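Local coordinates for DNA-damage inducible protein DDI1-like protein (Leishmania major, PDB 5YQ8) that probably cleaves peptide bonds as an aspartic protease, using a retropepsin-like domain in which two identical subunits pair, at residues D22-S28 with I91-L97; N27-K32 with A79-I83; L71-I76 with I113-V118. All blocks are in the same frame, centred on the assembly; numbering follows the deposited sequence.

Contact 1: residues D22-S28 with I91-L97; sequences DSGAQNS and IIGLDQL
Ser28 and Asp95 lock the end of the loop carrying Asp22, the probable catalytic aspartate, against the turn where strand 90-92 gives way to helix 94-99. The Ser28 hydroxyl sits beside its own backbone N (chi1 -71°), which points it into that turn. There OG accepts a nearly straight bond from the amide N of Gly93 (2.9 Å, 173°) and gives a weak one to the carbonyl O of Ile91. A small hydroxyl that can both donate and accept suits this spot. Next to it the backbone N of Ser28 reaches Asp95 OD2 at 2.9 Å, on the syn lone pair. Gly93, with no side chain, lets the loop pass close: Gly93 CA lies 3.5 Å from Ala25 O, and that same carbonyl takes the amide of Leu94 (N to O, 2.8 Å). At the start of the loop, Asp22 N bonds to Ile92 O at 3.0 Å, and Asp22 CB meets Ile91 CG2 at 4.0 Å. Both ends of the Asp22-Ala25 turn are therefore pinned, and the looser part is its middle, where Ser23 meets only carbons of Leu94 and Leu97, Leu94 CD2 lying 3.5 Å from Ser23 O. Gln26 and Asn27, partly exposed, point their side chains away. At Ser23 the second subunit takes over: Ser23 OG bonds to Ser23 N and Val21 O of that subunit, the interlocking known in retropepsins as the fireman's grip. The Asp-Ser-Gly sequence marks the family, and its Asp22 faces Asp22 of the second subunit. Backbone bonds at the start and middle of the loop, and side-chain bonds from Ser28 OG and Asp95 OD2 at its end, fix its course, while the Asp22 carboxylate stays turned toward the dimer interface.

Contact 2: residues N27-K32 with A79-I83; sequences NSIMNK and AFYVI
Met30 lays its thioether against the ring of Phe80, the main bump on one face of this parallel strand pair. Its chain leaves anti to the backbone N (chi1 167°), runs on extended, and folds only at the last bond. Met30 SD thereby comes 4.4 Å from the Phe80 ring centroid, 47° off the normal, and Met30 CE touches Phe80 CZ at 3.5 Å. This is a Met-aromatic contact, approached obliquely. A flexible, polarisable chain suits the slope of a flat ring, and the same side holds Val82, whose CG1 nestles beside Met30 O and Lys32 CA. On the other face, Ile29 fills the dip between Tyr81 and Ile83: its CG1 lies 4.2 Å from Tyr81 CB, and its CG2 lies 3.8 Å from Ile83 CG1. Beta-branched residues fit such extended backbone well. Farther along, Asn27 comes at the edge of the Tyr81 ring, OD1 3.4 Å from CE2. The backbones are joined by Met30 N to Tyr81 O (2.9 Å, 168°), Tyr81 N to Ser28 O and Ile83 N to Met30 O, while Lys32 N approaches Ile83 O from above the carbonyl plane, off its lone pairs. In the mixed sheet of the retropepsin-like domain, strand 29-31, which follows the active-site loop, runs parallel to the long strand 74-83 and antiparallel to 90-92, Ile29 bonding to Ile91. Phe80 also packs on strand 62-71, and Asn31, its OD1 bonded to Thr34 OG1, N-caps helix 32-37.

Contact 3: residues L71-I76 with I113-V118; sequences LAGMYI and IDNINV
Ile113 and Met74 meet where two tight beta hairpins abut, one closed by a type I' turn (Leu71 to Met74), the other by a type II' turn (Ile113 to Ile116). Ile113 shows how the two halves mesh. Its CB lies 3.7 Å from Met74 CE, and so does its CG2. CG1, anti to the carbonyl carbon, sends the chain the other way in an extended form (chi2 176°), and the tip CD1 lands on Leu71, 3.6 Å from CD2, while meeting Ile76 CD1 tip to tip at 4.2 Å. One branch of this isoleucine thus serves Met74, the other Leu71 and Ile76. Met74, bent at its last bond, crosses Asp114 at about a right angle; Asp114, an exposed residue, meets the sulfur with its CB. At the tip of its own turn, the small methyl of Ala72 touches both Ile116 CG2 and Val118 CG2. The contact is apolar side-chain packing of the main sheet against the three-stranded sheet of strands 103-105, 110-113 and 116-119, and Leu71 and Val118 both also touch Val8 of strand 7-12. Val118 CG2 presses on Ala72, 3.4 Å from its CB, tighter than usual van der Waals contact.

In the fold
Contacts 1 and 2 lie close to the centre of the chain, their centres about 10 Å apart, and share Asn27 and Ser28, so one short stretch serves both the active-site loop and the strand that follows it. Contact 3 is peripheral, its centre about 17 Å from that of contact 1 and about 21 Å from that of contact 2, across the centre of the chain from the latter. Its chemistry follows suit: contact 1 is polar, contact 2 couples regular sheet bonds to apolar faces, and contact 3 relies on apolar side chains, with no bond between its segments. Contacts 2 and 3 use opposite ends of strand 74-83, while Ile92 packs on Leu71 to join contacts 1 and 3. The second subunit reaches contacts 1 and 2, not contact 3.

Contact 1: residues D22-S28 with I91-L97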
loop_
_atom_site.group_PDB
_atom_site.type_symbol
_atom_site.label_atom_id
_atom_site.label_comp_id
_atom_site.label_asym_id
_atom_site.label_seq_id
_atom_site.Cartn_x
_atom_site.Cartn_y
_atom_site.Cartn_z
ATOM N N ASP A 22 4.080 0.679 -1.774
ATOM C CA ASP A 22 2.916 -0.184 -1.409
ATOM C C ASP A 22 2.880 -0.423 0.062
ATOM O O ASP A 22 3.603 -1.252 0.546
ATOM C CB ASP A 22 3.054 -1.529 -2.129
ATOM C CG ASP A 22 1.826 -2.400 -2.062
ATOM O OD1 ASP A 22 0.882 -2.083 -1.312
ATOM O OD2 ASP A 22 1.851 -3.454 -2.768
ATOM N N SER A 23 2.069 0.311 0.794
ATOM C CA SER A 23 2.039 0.212 2.257
ATOM C C SER A 23 1.357 -1.032 2.736
ATOM O O SER A 23 1.569 -1.447 3.855
ATOM C CB SER A 23 1.391 1.475 2.874
ATOM O OG SER A 23 -0.043 1.425 2.901
ATOM N N GLY A 24 0.559 -1.647 1.889
ATOM C CA GLY A 24 0.050 -2.988 2.129
ATOM C C GLY A 24 0.879 -4.184 1.749
ATOM O O GLY A 24 0.410 -5.295 1.878
ATOM N N ALA A 25 2.084 -3.993 1.235
ATOM C CA ALA A 25 2.992 -5.128 0.893
ATOM C C ALA A 25 3.966 -5.289 2.040
ATOM O O ALA A 25 4.695 -4.360 2.392
ATOM C CB ALA A 25 3.757 -4.856 -0.386
ATOM N N GLN A 26 3.963 -6.458 2.640
ATOM C CA GLN A 26 4.919 -6.710 3.686
ATOM C C GLN A 26 6.375 -6.798 3.155
ATOM O O GLN A 26 7.258 -6.403 3.870
ATOM C CB GLN A 26 4.542 -7.969 4.483
ATOM C CG GLN A 26 5.454 -8.187 5.675
ATOM C CD GLN A 26 4.838 -9.058 6.733
ATOM O OE1 GLN A 26 4.404 -8.578 7.818
ATOM N NE2 GLN A 26 4.810 -10.362 6.448
ATOM N N ASN A 27 6.620 -7.292 1.946
ATOM C CA ASN A 27 8.016 -7.483 1.442
ATOM C C ASN A 27 8.307 -6.567 0.247
ATOM O O ASN A 27 7.428 -6.314 -0.576
ATOM C CB ASN A 27 8.223 -8.951 1.050
ATOM C CG ASN A 27 7.953 -9.909 2.218
ATOM O OD1 ASN A 27 8.851 -10.118 3.088
ATOM N ND2 ASN A 27 6.696 -10.426 2.298
ATOM N N SER A 28 9.536 -6.056 0.189
ATOM C CA SER A 28 10.084 -5.468 -1.041
ATOM C C SER A 28 10.573 -6.556 -1.985
ATOM O O SER A 28 11.168 -7.542 -1.543
ATOM C CB SER A 28 11.215 -4.488 -0.745
ATOM O OG SER A 28 10.699 -3.306 -0.142
ATOM N N ILE A 91 9.150 -2.950 -6.023
ATOM C CA ILE A 91 8.171 -2.628 -5.051
ATOM C C ILE A 91 8.879 -2.254 -3.726
ATOM O O ILE A 91 9.661 -3.081 -3.157
ATOM C CB ILE A 91 7.219 -3.806 -4.844
ATOM C CG1 ILE A 91 6.697 -4.242 -6.214
ATOM C CG2 ILE A 91 6.082 -3.360 -3.980
ATOM C CD1 ILE A 91 5.798 -5.435 -6.228
ATOM N N ILE A 92 8.636 -1.009 -3.283
ATOM C CA ILE A 92 8.985 -0.557 -1.971
ATOM C C ILE A 92 7.881 -1.013 -1.000
ATOM O O ILE A 92 6.791 -0.472 -0.997
ATOM C CB ILE A 92 9.138 0.938 -1.961
ATOM C CG1 ILE A 92 10.291 1.327 -2.863
ATOM C CG2 ILE A 92 9.459 1.442 -0.545
ATOM C CD1 ILE A 92 10.553 2.808 -2.865
ATOM N N GLY A 93 8.144 -2.035 -0.198
ATOM C CA GLY A 93 7.141 -2.495 0.777
ATOM C C GLY A 93 7.241 -1.800 2.122
ATOM O O GLY A 93 8.095 -0.928 2.389
ATOM N N LEU A 94 6.375 -2.246 3.003
ATOM C CA LEU A 94 6.337 -1.799 4.387
ATOM C C LEU A 94 7.614 -2.119 5.194
ATOM O O LEU A 94 7.937 -1.414 6.089
ATOM C CB LEU A 94 5.092 -2.416 5.040
ATOM C CG LEU A 94 4.499 -1.694 6.253
ATOM C CD1 LEU A 94 4.252 -0.241 5.903
ATOM C CD2 LEU A 94 3.252 -2.402 6.720
ATOM N N ASP A 95 8.361 -3.154 4.885
ATOM C CA ASP A 95 9.675 -3.319 5.492
ATOM C C ASP A 95 10.618 -2.108 5.322
ATOM O O ASP A 95 11.209 -1.600 6.296
ATOM C CB ASP A 95 10.361 -4.576 4.925
ATOM C CG ASP A 95 9.997 -4.861 3.437
ATOM O OD1 ASP A 95 8.977 -4.277 2.906
ATOM O OD2 ASP A 95 10.690 -5.727 2.842
ATOM N N GLN A 96 10.826 -1.672 4.086
ATOM C CA GLN A 96 11.757 -0.568 3.796
ATOM C C GLN A 96 11.143 0.799 4.108
ATOM O O GLN A 96 11.803 1.684 4.556
ATOM C CB GLN A 96 12.238 -0.625 2.331
ATOM C CG GLN A 96 13.032 -1.886 1.967
ATOM C CD GLN A 96 14.359 -1.946 2.630
ATOM O OE1 GLN A 96 14.994 -0.911 2.811
ATOM N NE2 GLN A 96 14.804 -3.138 2.979
ATOM N N LEU A 97 9.839 0.959 3.917
ATOM C CA LEU A 97 9.137 2.159 4.400
ATOM C C LEU A 97 9.326 2.367 5.888
ATOM O O LEU A 97 9.562 3.478 6.325
ATOM C CB LEU A 97 7.657 2.084 4.080
ATOM C CG LEU A 97 7.226 2.387 2.633
ATOM C CD1 LEU A 97 5.771 2.128 2.416
ATOM C CD2 LEU A 97 7.566 3.829 2.291
#

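Contact 2: residues N27-K32 with A79-I83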
loop_
_atom_site.group_PDB
_atom_site.type_symbol
_atom_site.label_atom_id
_atom_site.label_comp_id
_atom_site.label_asym_id
_atom_site.label_seq_id
_atom_site.Cartn_x
_atom_site.Cartn_y
_atom_site.Cartn_z
ATOM N N ASN A 27 6.620 -7.292 1.946
ATOM C CA ASN A 27 8.016 -7.483 1.442
ATOM C C ASN A 27 8.307 -6.567 0.247
ATOM O O ASN A 27 7.428 -6.314 -0.576
ATOM C CB ASN A 27 8.223 -8.951 1.050
ATOM C CG ASN A 27 7.953 -9.909 2.218
ATOM O OD1 ASN A 27 8.851 -10.118 3.088
ATOM N ND2 ASN A 27 6.696 -10.426 2.298
ATOM N N SER A 28 9.536 -6.056 0.189
ATOM C CA SER A 28 10.084 -5.468 -1.041
ATOM C C SER A 28 10.573 -6.556 -1.985
ATOM O O SER A 28 11.168 -7.542 -1.543
ATOM C CB SER A 28 11.215 -4.488 -0.745
ATOM O OG SER A 28 10.699 -3.306 -0.142
ATOM N N ILE A 29 10.247 -6.394 -3.269
ATOM C CA ILE A 29 10.498 -7.388 -4.294
ATOM C C ILE A 29 10.870 -6.692 -5.579
ATOM O O ILE A 29 10.297 -5.681 -5.911
ATOM C CB ILE A 29 9.285 -8.278 -4.553
ATOM C CG1 ILE A 29 8.820 -9.029 -3.304
ATOM C CG2 ILE A 29 9.666 -9.372 -5.519
ATOM C CD1 ILE A 29 7.376 -9.464 -3.361
ATOM N N MET A 30 11.871 -7.234 -6.263
ATOM C CA MET A 30 12.381 -6.767 -7.519
ATOM C C MET A 30 12.314 -7.876 -8.541
ATOM O O MET A 30 12.652 -9.036 -8.213
ATOM C CB MET A 30 13.846 -6.345 -7.324
ATOM C CG MET A 30 14.604 -6.133 -8.603
ATOM S SD MET A 30 16.261 -5.496 -8.274
ATOM C CE MET A 30 15.961 -3.871 -7.667
ATOM N N ASN A 31 11.964 -7.546 -9.781
ATOM C CA ASN A 31 11.876 -8.610 -10.799
ATOM C C ASN A 31 13.255 -9.010 -11.269
ATOM O O ASN A 31 14.196 -8.267 -11.088
ATOM C CB ASN A 31 10.900 -8.281 -11.943
ATOM C CG ASN A 31 11.227 -7.000 -12.634
ATOM O OD1 ASN A 31 12.263 -6.387 -12.332
ATOM N ND2 ASN A 31 10.331 -6.528 -13.505
ATOM N N LYS A 32 13.393 -10.208 -11.811
ATOM C CA LYS A 32 14.685 -10.721 -12.296
ATOM C C LYS A 32 15.314 -9.813 -13.334
ATOM O O LYS A 32 16.536 -9.595 -13.319
ATOM C CB LYS A 32 14.542 -12.125 -12.893
ATOM C CG LYS A 32 15.856 -12.698 -13.440
ATOM C CD LYS A 32 15.774 -14.185 -13.738
ATOM C CE LYS A 32 17.062 -14.703 -14.373
ATOM N NZ LYS A 32 17.059 -16.214 -14.311
ATOM N N ALA A 79 16.986 -4.169 1.010
ATOM C CA ALA A 79 16.965 -5.647 0.942
ATOM C C ALA A 79 15.619 -6.018 0.361
ATOM O O ALA A 79 14.563 -5.433 0.754
ATOM C CB ALA A 79 17.088 -6.284 2.288
ATOM N N PHE A 80 15.666 -6.928 -0.612
ATOM C CA PHE A 80 14.464 -7.397 -1.242
ATOM C C PHE A 80 14.589 -8.753 -1.884
ATOM O O PHE A 80 15.691 -9.232 -2.083
ATOM C CB PHE A 80 14.027 -6.415 -2.289
ATOM C CG PHE A 80 15.118 -5.925 -3.129
ATOM C CD1 PHE A 80 15.714 -6.745 -4.029
ATOM C CD2 PHE A 80 15.548 -4.637 -2.978
ATOM C CE1 PHE A 80 16.741 -6.263 -4.775
ATOM C CE2 PHE A 80 16.570 -4.156 -3.664
ATOM C CZ PHE A 80 17.166 -4.967 -4.578
ATOM N N TYR A 81 13.461 -9.401 -2.107
ATOM C CA TYR A 81 13.436 -10.656 -2.825
ATOM C C TYR A 81 13.513 -10.410 -4.305
ATOM O O TYR A 81 13.151 -9.375 -4.786
ATOM C CB TYR A 81 12.168 -11.420 -2.480
ATOM C CG TYR A 81 12.088 -11.826 -1.043
ATOM C CD1 TYR A 81 13.013 -12.734 -0.508
ATOM C CD2 TYR A 81 11.092 -11.361 -0.211
ATOM C CE1 TYR A 81 12.959 -13.155 0.799
ATOM C CE2 TYR A 81 11.003 -11.836 1.101
ATOM C CZ TYR A 81 11.969 -12.712 1.601
ATOM O OH TYR A 81 12.026 -13.180 2.891
ATOM N N VAL A 82 13.991 -11.402 -5.034
ATOM C CA VAL A 82 14.046 -11.340 -6.474
ATOM C C VAL A 82 13.146 -12.445 -7.017
ATOM O O VAL A 82 13.298 -13.613 -6.600
ATOM C CB VAL A 82 15.483 -11.440 -7.026
ATOM C CG1 VAL A 82 15.459 -11.428 -8.527
ATOM C CG2 VAL A 82 16.341 -10.264 -6.545
ATOM N N ILE A 83 12.211 -12.061 -7.894
ATOM C CA ILE A 83 11.228 -12.967 -8.450
ATOM C C ILE A 83 11.143 -12.766 -9.964
ATOM O O ILE A 83 10.963 -11.641 -10.413
ATOM C CB ILE A 83 9.860 -12.727 -7.766
ATOM C CG1 ILE A 83 9.946 -13.071 -6.277
ATOM C CG2 ILE A 83 8.786 -13.562 -8.432
ATOM C CD1 ILE A 83 8.656 -13.319 -5.520
#

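Contact 3: residues L71-I76 with I113-V118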
loop_
_atom_site.group_PDB
_atom_site.type_symbol
_atom_site.label_atom_id
_atom_site.label_comp_id
_atom_site.label_asym_id
_atom_site.label_seq_id
_atom_site.Cartn_x
_atom_site.Cartn_y
_atom_site.Cartn_z
ATOM N N LEU A 71 17.905 6.966 -3.511
ATOM C CA LEU A 71 16.516 7.424 -3.397
ATOM C C LEU A 71 16.565 8.735 -2.647
ATOM O O LEU A 71 17.238 8.857 -1.586
ATOM C CB LEU A 71 15.671 6.351 -2.706
ATOM C CG LEU A 71 14.191 6.704 -2.576
ATOM C CD1 LEU A 71 13.558 7.104 -3.900
ATOM C CD2 LEU A 71 13.394 5.566 -1.998
ATOM N N ALA A 72 15.890 9.731 -3.213
ATOM C CA ALA A 72 15.857 11.105 -2.670
ATOM C C ALA A 72 17.198 11.719 -2.655
ATOM O O ALA A 72 17.485 12.480 -1.716
ATOM C CB ALA A 72 15.202 11.156 -1.259
ATOM N N GLY A 73 18.010 11.410 -3.675
ATOM C CA GLY A 73 19.423 11.806 -3.672
ATOM C C GLY A 73 20.323 11.265 -2.539
ATOM O O GLY A 73 21.445 11.735 -2.325
ATOM N N MET A 74 19.847 10.272 -1.797
ATOM C CA MET A 74 20.638 9.670 -0.746
ATOM C C MET A 74 20.848 8.245 -1.103
ATOM O O MET A 74 19.985 7.616 -1.691
ATOM C CB MET A 74 19.917 9.734 0.592
ATOM C CG MET A 74 19.679 11.105 1.161
ATOM S SD MET A 74 18.793 10.933 2.734
ATOM C CE MET A 74 17.270 10.250 2.196
ATOM N N TYR A 75 22.034 7.731 -0.794
ATOM C CA TYR A 75 22.264 6.241 -0.853
ATOM C C TYR A 75 21.602 5.520 0.282
ATOM O O TYR A 75 21.964 5.760 1.399
ATOM C CB TYR A 75 23.775 5.929 -0.917
ATOM C CG TYR A 75 24.282 6.170 -2.306
ATOM C CD1 TYR A 75 24.610 7.460 -2.727
ATOM C CD2 TYR A 75 24.353 5.143 -3.238
ATOM C CE1 TYR A 75 25.051 7.724 -4.013
ATOM C CE2 TYR A 75 24.770 5.397 -4.556
ATOM C CZ TYR A 75 25.131 6.696 -4.922
ATOM O OH TYR A 75 25.529 6.969 -6.216
ATOM N N ILE A 76 20.622 4.667 -0.004
ATOM C CA ILE A 76 19.821 3.975 0.990
ATOM C C ILE A 76 19.939 2.447 0.827
ATOM O O ILE A 76 19.686 1.915 -0.242
ATOM C CB ILE A 76 18.349 4.386 0.850
ATOM C CG1 ILE A 76 18.238 5.782 1.340
ATOM C CG2 ILE A 76 17.429 3.499 1.699
ATOM C CD1 ILE A 76 17.316 6.577 0.489
ATOM N N ILE A 113 12.002 11.137 2.991
ATOM C CA ILE A 113 13.035 10.372 3.714
ATOM C C ILE A 113 14.105 11.393 4.124
ATOM O O ILE A 113 14.593 12.096 3.300
ATOM C CB ILE A 113 13.705 9.308 2.819
ATOM C CG1 ILE A 113 12.677 8.584 1.916
ATOM C CG2 ILE A 113 14.497 8.350 3.695
ATOM C CD1 ILE A 113 13.304 7.612 0.960
ATOM N N ASP A 114 14.449 11.454 5.399
ATOM C CA ASP A 114 15.351 12.468 5.963
ATOM C C ASP A 114 14.737 13.829 5.690
ATOM O O ASP A 114 13.570 13.991 5.879
ATOM C CB ASP A 114 16.826 12.249 5.517
ATOM C CG ASP A 114 17.849 12.539 6.646
ATOM O OD1 ASP A 114 17.423 12.881 7.780
ATOM O OD2 ASP A 114 19.056 12.475 6.389
ATOM N N ASN A 115 15.514 14.782 5.223
ATOM C CA ASN A 115 15.044 16.143 4.875
ATOM C C ASN A 115 14.664 16.306 3.344
ATOM O O ASN A 115 14.784 17.392 2.807
ATOM C CB ASN A 115 16.138 17.216 5.158
ATOM C CG ASN A 115 16.808 17.074 6.512
ATOM O OD1 ASN A 115 16.171 16.747 7.514
ATOM N ND2 ASN A 115 18.113 17.296 6.551
ATOM N N ILE A 116 14.310 15.228 2.654
ATOM C CA ILE A 116 14.223 15.256 1.202
ATOM C C ILE A 116 12.909 14.580 0.809
ATOM O O ILE A 116 12.622 13.452 1.219
ATOM C CB ILE A 116 15.426 14.514 0.521
ATOM C CG1 ILE A 116 16.768 14.926 1.128
ATOM C CG2 ILE A 116 15.410 14.784 -0.956
ATOM C CD1 ILE A 116 17.095 16.434 1.056
ATOM N N ASN A 117 12.177 15.235 -0.083
ATOM C CA ASN A 117 10.920 14.781 -0.613
ATOM C C ASN A 117 11.038 14.457 -2.096
ATOM O O ASN A 117 11.293 15.320 -2.885
ATOM C CB ASN A 117 9.882 15.889 -0.427
ATOM C CG ASN A 117 9.796 16.365 1.034
ATOM O OD1 ASN A 117 9.025 15.854 1.841
ATOM N ND2 ASN A 117 10.625 17.373 1.374
ATOM N N VAL A 118 10.836 13.192 -2.462
ATOM C CA VAL A 118 10.749 12.769 -3.850
ATOM C C VAL A 118 9.268 12.838 -4.222
ATOM O O VAL A 118 8.471 12.121 -3.659
ATOM C CB VAL A 118 11.189 11.300 -4.032
ATOM C CG1 VAL A 118 11.372 10.918 -5.480
ATOM C CG2 VAL A 118 12.509 11.105 -3.402
#